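Local coordinates for aldehyde dehydrogenase (Anabaena variabilis, PDB 4H7N), which probably catalyses the NAD+-dependent oxidation of aldehydes to carboxylic acids, at residues 262-276 and 361-375. Sequence-based numbering, arbitrary orientation.
Sequences TGQSCLSIERIYVAE and MTEETFGPIMPVMPF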
loop_
_atom_site.group_PDB
_atom_site.type_symbol
_atom_site.label_atom_id
_atom_site.label_comp_id
_atom_site.label_asym_id
_atom_site.label_seq_id
_atom_site.Cartn_x
_atom_site.Cartn_y
_atom_site.Cartn_z
ATOM N N THR A 262 28.327 -14.708 2.765
ATOM C CA THR A 262 28.201 -15.881 3.679
ATOM C C THR A 262 26.722 -16.318 3.819
ATOM O O THR A 262 26.303 -16.888 4.839
ATOM C CB THR A 262 28.825 -15.603 5.049
ATOM O OG1 THR A 262 30.119 -15.001 4.879
ATOM C CG2 THR A 262 29.043 -16.883 5.835
ATOM N N GLY A 263 25.945 -16.042 2.781
ATOM C CA GLY A 263 24.536 -16.451 2.783
ATOM C C GLY A 263 23.608 -15.585 3.604
ATOM O O GLY A 263 22.432 -15.909 3.735
ATOM N N GLN A 264 24.115 -14.452 4.088
ATOM C CA GLN A 264 23.388 -13.551 4.974
ATOM C C GLN A 264 22.652 -12.529 4.112
ATOM O O GLN A 264 23.089 -11.398 3.949
ATOM C CB GLN A 264 24.362 -12.854 5.954
ATOM C CG GLN A 264 25.116 -13.855 6.813
ATOM C CD GLN A 264 26.267 -13.237 7.572
ATOM O OE1 GLN A 264 26.230 -13.152 8.804
ATOM N NE2 GLN A 264 27.322 -12.804 6.840
ATOM N N SER A 265 21.504 -12.957 3.575
ATOM C CA SER A 265 20.774 -12.183 2.619
ATOM C C SER A 265 19.388 -12.784 2.479
ATOM O O SER A 265 19.243 -14.010 2.340
ATOM C CB SER A 265 21.450 -12.181 1.278
ATOM O OG SER A 265 20.732 -11.481 0.334
ATOM N N CYS A 266 18.398 -11.882 2.419
ATOM C CA CYS A 266 16.988 -12.221 2.079
ATOM C C CYS A 266 16.920 -12.980 0.737
ATOM O O CYS A 266 16.062 -13.833 0.552
ATOM C CB CYS A 266 16.140 -10.911 1.998
ATOM S SG CYS A 266 15.971 -10.167 3.640
ATOM N N LEU A 267 17.852 -12.655 -0.156
ATOM C CA LEU A 267 17.901 -13.136 -1.567
ATOM C C LEU A 267 18.816 -14.316 -1.797
ATOM O O LEU A 267 19.071 -14.728 -2.940
ATOM C CB LEU A 267 18.426 -12.003 -2.486
ATOM C CG LEU A 267 17.673 -10.709 -2.309
ATOM C CD1 LEU A 267 18.344 -9.571 -3.064
ATOM C CD2 LEU A 267 16.245 -10.905 -2.724
ATOM N N SER A 268 19.315 -14.884 -0.724
ATOM C CA SER A 268 20.188 -16.006 -0.822
ATOM C C SER A 268 19.359 -17.201 -1.318
ATOM O O SER A 268 18.236 -17.424 -0.827
ATOM C CB SER A 268 20.747 -16.362 0.585
ATOM O OG SER A 268 21.817 -17.232 0.394
ATOM N N ILE A 269 19.952 -18.007 -2.194
ATOM C CA ILE A 269 19.385 -19.297 -2.570
ATOM C C ILE A 269 19.561 -20.231 -1.342
ATOM O O ILE A 269 20.690 -20.481 -0.911
ATOM C CB ILE A 269 20.070 -19.916 -3.800
ATOM C CG1 ILE A 269 19.917 -19.052 -5.060
ATOM C CG2 ILE A 269 19.540 -21.340 -4.031
ATOM C CD1 ILE A 269 18.463 -18.687 -5.392
ATOM N N GLU A 270 18.464 -20.736 -0.795
ATOM C CA GLU A 270 18.540 -21.545 0.401
ATOM C C GLU A 270 18.020 -22.972 0.210
ATOM O O GLU A 270 18.077 -23.765 1.129
ATOM C CB GLU A 270 17.760 -20.855 1.505
ATOM C CG GLU A 270 18.455 -19.590 2.041
ATOM C CD GLU A 270 18.100 -19.211 3.501
ATOM O OE1 GLU A 270 17.435 -19.999 4.205
ATOM O OE2 GLU A 270 18.487 -18.082 3.918
ATOM N N ARG A 271 17.479 -23.278 -0.961
ATOM C CA ARG A 271 16.975 -24.628 -1.291
ATOM C C ARG A 271 17.213 -24.884 -2.771
ATOM O O ARG A 271 16.947 -24.016 -3.567
ATOM C CB ARG A 271 15.480 -24.731 -1.107
ATOM C CG ARG A 271 15.030 -24.188 0.212
ATOM C CD ARG A 271 13.542 -24.349 0.362
ATOM N NE ARG A 271 12.771 -23.251 -0.171
ATOM C CZ ARG A 271 11.624 -23.381 -0.850
ATOM N NH1 ARG A 271 11.168 -24.574 -1.233
ATOM N NH2 ARG A 271 10.961 -22.302 -1.227
ATOM N N ILE A 272 17.684 -26.072 -3.119
ATOM C CA ILE A 272 18.073 -26.391 -4.472
ATOM C C ILE A 272 17.439 -27.728 -4.887
ATOM O O ILE A 272 17.622 -28.751 -4.188
ATOM C CB ILE A 272 19.599 -26.472 -4.566
ATOM C CG1 ILE A 272 20.230 -25.126 -4.174
ATOM C CG2 ILE A 272 19.992 -26.771 -5.991
ATOM C CD1 ILE A 272 21.690 -25.287 -3.723
ATOM N N TYR A 273 16.645 -27.688 -5.960
ATOM C CA TYR A 273 15.942 -28.853 -6.485
ATOM C C TYR A 273 16.520 -29.183 -7.852
ATOM O O TYR A 273 16.592 -28.309 -8.704
ATOM C CB TYR A 273 14.440 -28.556 -6.571
ATOM C CG TYR A 273 13.888 -28.150 -5.223
ATOM C CD1 TYR A 273 13.575 -29.103 -4.268
ATOM C CD2 TYR A 273 13.780 -26.794 -4.880
ATOM C CE1 TYR A 273 13.166 -28.737 -2.996
ATOM C CE2 TYR A 273 13.338 -26.401 -3.630
ATOM C CZ TYR A 273 13.041 -27.379 -2.688
ATOM O OH TYR A 273 12.599 -26.966 -1.478
ATOM N N VAL A 274 16.940 -30.440 -8.070
ATOM C CA VAL A 274 17.596 -30.814 -9.324
ATOM C C VAL A 274 16.976 -32.075 -9.910
ATOM O O VAL A 274 16.733 -33.051 -9.198
ATOM C CB VAL A 274 19.100 -31.091 -9.101
ATOM C CG1 VAL A 274 19.808 -31.271 -10.434
ATOM C CG2 VAL A 274 19.740 -29.948 -8.327
ATOM N N ALA A 275 16.731 -32.046 -11.214
ATOM C CA ALA A 275 16.227 -33.218 -11.930
ATOM C C ALA A 275 17.054 -34.430 -11.499
ATOM O O ALA A 275 18.310 -34.365 -11.509
ATOM C CB ALA A 275 16.374 -33.004 -13.423
ATOM N N GLU A 276 16.377 -35.533 -11.170
ATOM C CA GLU A 276 17.090 -36.727 -10.669
ATOM C C GLU A 276 18.185 -37.267 -11.584
ATOM O O GLU A 276 19.183 -37.724 -11.099
ATOM C CB GLU A 276 16.130 -37.841 -10.233
ATOM C CG GLU A 276 15.247 -38.391 -11.335
ATOM C CD GLU A 276 14.187 -39.365 -10.809
ATOM O OE1 GLU A 276 14.132 -39.601 -9.586
ATOM O OE2 GLU A 276 13.391 -39.886 -11.617
HETATM N N MSE A 361 15.475 -26.615 5.334
HETATM C CA MSE A 361 14.642 -26.527 4.138
HETATM C C MSE A 361 13.358 -25.737 4.308
HETATM O O MSE A 361 12.613 -25.541 3.335
HETATM C CB MSE A 361 14.442 -27.960 3.623
HETATM C CG MSE A 361 15.796 -28.325 3.002
HETATM SE SE MSE A 361 15.568 -29.652 1.605
HETATM C CE MSE A 361 15.453 -28.309 0.173
ATOM N N THR A 362 13.075 -25.263 5.517
ATOM C CA THR A 362 11.824 -24.584 5.746
ATOM C C THR A 362 11.996 -23.212 6.414
ATOM O O THR A 362 11.400 -22.272 5.948
ATOM C CB THR A 362 10.874 -25.422 6.588
ATOM O OG1 THR A 362 11.480 -25.680 7.846
ATOM C CG2 THR A 362 10.542 -26.724 5.881
ATOM N N GLU A 363 12.797 -23.086 7.467
ATOM C CA GLU A 363 12.981 -21.802 8.148
ATOM C C GLU A 363 14.187 -21.081 7.548
ATOM O O GLU A 363 15.128 -21.726 7.129
ATOM C CB GLU A 363 13.168 -22.004 9.651
ATOM C CG GLU A 363 11.946 -22.673 10.297
ATOM C CD GLU A 363 12.187 -23.161 11.723
ATOM O OE1 GLU A 363 13.159 -22.737 12.378
ATOM O OE2 GLU A 363 11.380 -23.993 12.193
ATOM N N GLU A 364 14.144 -19.751 7.522
ATOM C CA GLU A 364 15.220 -18.951 6.979
ATOM C C GLU A 364 16.513 -19.320 7.713
ATOM O O GLU A 364 16.555 -19.330 8.942
ATOM C CB GLU A 364 14.918 -17.431 7.092
ATOM C CG GLU A 364 15.938 -16.520 6.372
ATOM C CD GLU A 364 15.431 -15.067 6.113
ATOM O OE1 GLU A 364 14.867 -14.493 7.086
ATOM O OE2 GLU A 364 15.590 -14.514 4.951
ATOM N N THR A 365 17.548 -19.617 6.952
ATOM C CA THR A 365 18.856 -19.994 7.519
ATOM C C THR A 365 19.814 -18.787 7.595
ATOM O O THR A 365 20.497 -18.580 8.603
ATOM C CB THR A 365 19.423 -21.146 6.668
ATOM O OG1 THR A 365 18.497 -22.245 6.690
ATOM C CG2 THR A 365 20.755 -21.654 7.200
ATOM N N PHE A 366 19.848 -17.969 6.527
ATOM C CA PHE A 366 20.733 -16.809 6.491
ATOM C C PHE A 366 22.192 -17.254 6.691
ATOM O O PHE A 366 22.961 -16.589 7.391
ATOM C CB PHE A 366 20.313 -15.810 7.586
ATOM C CG PHE A 366 20.005 -14.442 7.087
ATOM C CD1 PHE A 366 18.960 -14.237 6.194
ATOM C CD2 PHE A 366 20.773 -13.343 7.486
ATOM C CE1 PHE A 366 18.640 -12.965 5.718
ATOM C CE2 PHE A 366 20.455 -12.061 7.005
ATOM C CZ PHE A 366 19.391 -11.877 6.143
ATOM N N GLY A 367 22.555 -18.385 6.081
ATOM C CA GLY A 367 23.914 -18.929 6.139
ATOM C C GLY A 367 24.334 -19.519 4.804
ATOM O O GLY A 367 23.549 -19.532 3.843
ATOM N N PRO A 368 25.579 -20.040 4.715
ATOM C CA PRO A 368 26.093 -20.435 3.401
ATOM C C PRO A 368 25.817 -21.921 3.131
ATOM O O PRO A 368 26.727 -22.695 2.806
ATOM C CB PRO A 368 27.587 -20.161 3.539
ATOM C CG PRO A 368 27.880 -20.518 4.967
ATOM C CD PRO A 368 26.621 -20.136 5.746
ATOM N N ILE A 369 24.562 -22.298 3.250
ATOM C CA ILE A 369 24.172 -23.709 3.216
ATOM C C ILE A 369 23.437 -24.034 1.924
ATOM O O ILE A 369 22.576 -23.286 1.504
ATOM C CB ILE A 369 23.227 -24.054 4.364
ATOM C CG1 ILE A 369 23.783 -23.532 5.678
ATOM C CG2 ILE A 369 23.044 -25.561 4.459
ATOM C CD1 ILE A 369 25.221 -23.928 5.967
HETATM N N MSE A 370 23.779 -25.174 1.324
HETATM C CA MSE A 370 23.244 -25.567 0.039
HETATM C C MSE A 370 22.705 -26.964 0.215
HETATM O O MSE A 370 23.452 -27.940 0.031
HETATM C CB MSE A 370 24.360 -25.524 -0.989
HETATM C CG MSE A 370 24.717 -24.097 -1.365
HETATM SE SE MSE A 370 26.361 -23.967 -2.429
HETATM C CE MSE A 370 27.694 -24.307 -1.045
ATOM N N PRO A 371 21.454 -27.092 0.650
ATOM C CA PRO A 371 20.794 -28.402 0.655
ATOM C C PRO A 371 20.231 -28.719 -0.722
ATOM O O PRO A 371 19.453 -27.921 -1.273
ATOM C CB PRO A 371 19.652 -28.214 1.682
ATOM C CG PRO A 371 19.376 -26.743 1.703
ATOM C CD PRO A 371 20.538 -26.019 1.065
ATOM N N VAL A 372 20.571 -29.879 -1.256
ATOM C CA VAL A 372 20.208 -30.254 -2.611
ATOM C C VAL A 372 19.325 -31.487 -2.653
ATOM O O VAL A 372 19.723 -32.508 -2.182
ATOM C CB VAL A 372 21.486 -30.531 -3.436
ATOM C CG1 VAL A 372 21.142 -30.729 -4.899
ATOM C CG2 VAL A 372 22.425 -29.340 -3.299
HETATM N N MSE A 373 18.149 -31.382 -3.254
HETATM C CA MSE A 373 17.184 -32.492 -3.332
HETATM C C MSE A 373 16.906 -32.862 -4.769
HETATM O O MSE A 373 16.692 -31.982 -5.561
HETATM C CB MSE A 373 15.826 -31.985 -2.827
HETATM C CG MSE A 373 15.502 -32.497 -1.452
HETATM SE SE MSE A 373 13.677 -31.969 -0.948
HETATM C CE MSE A 373 12.635 -33.595 -1.249
ATOM N N PRO A 374 16.849 -34.157 -5.113
ATOM C CA PRO A 374 16.401 -34.520 -6.461
ATOM C C PRO A 374 14.879 -34.372 -6.659
ATOM O O PRO A 374 14.149 -34.390 -5.692
ATOM C CB PRO A 374 16.804 -36.000 -6.564
ATOM C CG PRO A 374 16.773 -36.503 -5.173
ATOM C CD PRO A 374 17.027 -35.341 -4.250
ATOM N N PHE A 375 14.411 -34.191 -7.891
ATOM C CA PHE A 375 12.979 -34.396 -8.214
ATOM C C PHE A 375 12.735 -35.341 -9.405
ATOM O O PHE A 375 13.487 -35.347 -10.375
ATOM C CB PHE A 375 12.215 -33.072 -8.412
ATOM C CG PHE A 375 12.765 -32.209 -9.484
ATOM C CD1 PHE A 375 12.364 -32.380 -10.795
ATOM C CD2 PHE A 375 13.691 -31.207 -9.195
ATOM C CE1 PHE A 375 12.862 -31.566 -11.806
ATOM C CE2 PHE A 375 14.204 -30.399 -10.213
ATOM C CZ PHE A 375 13.785 -30.566 -11.518
HETATM O O HOH W 1 22.376 -19.264 1.597
HETATM O O HOH W 2 19.403 -23.217 3.562
#
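Glu270 reaches across to the loop of Thr365 and Phe366. Its CB and CG, with CG anti to the carbonyl carbon (chi1 -72°), form an extended arm carrying CD to 3.5 Å from Thr365 N. At the tip OE1 accepts from Thr365 N (2.8 Å) on its syn side and lies 3.4 Å from Thr365 CB, while OE2 takes Phe366 N (2.9 Å) from above the carboxylate plane and lies 3.9 Å from Glu364 CG. A carboxylate suits this place because its two oxygens serve successive amides; Lys236 adds a salt bridge to OE1. A glutamine here would probably leave Lys236 without its charge partner and one amide without an acceptor. The Phe366 ring lies against the backbone of Gln264 and Ser265, Gln264 CA 4.0 Å from its centroid in a CH-pi contact. At Gly263 a CB would clash with Gly367 O. Strands 269-275 and 369-375 run parallel, amides and carbonyls alternating in hydrogen bonds from Ile272 to Glu276, and the Phe375 ring lies face-on over the Ala275 backbone, Ala275 CA 3.8 Å from its centroid. This pairing, with the Cys266 side chain about 6 Å from that of predicted active-site Glu232, is consistent with an aldehyde dehydrogenase catalytic domain.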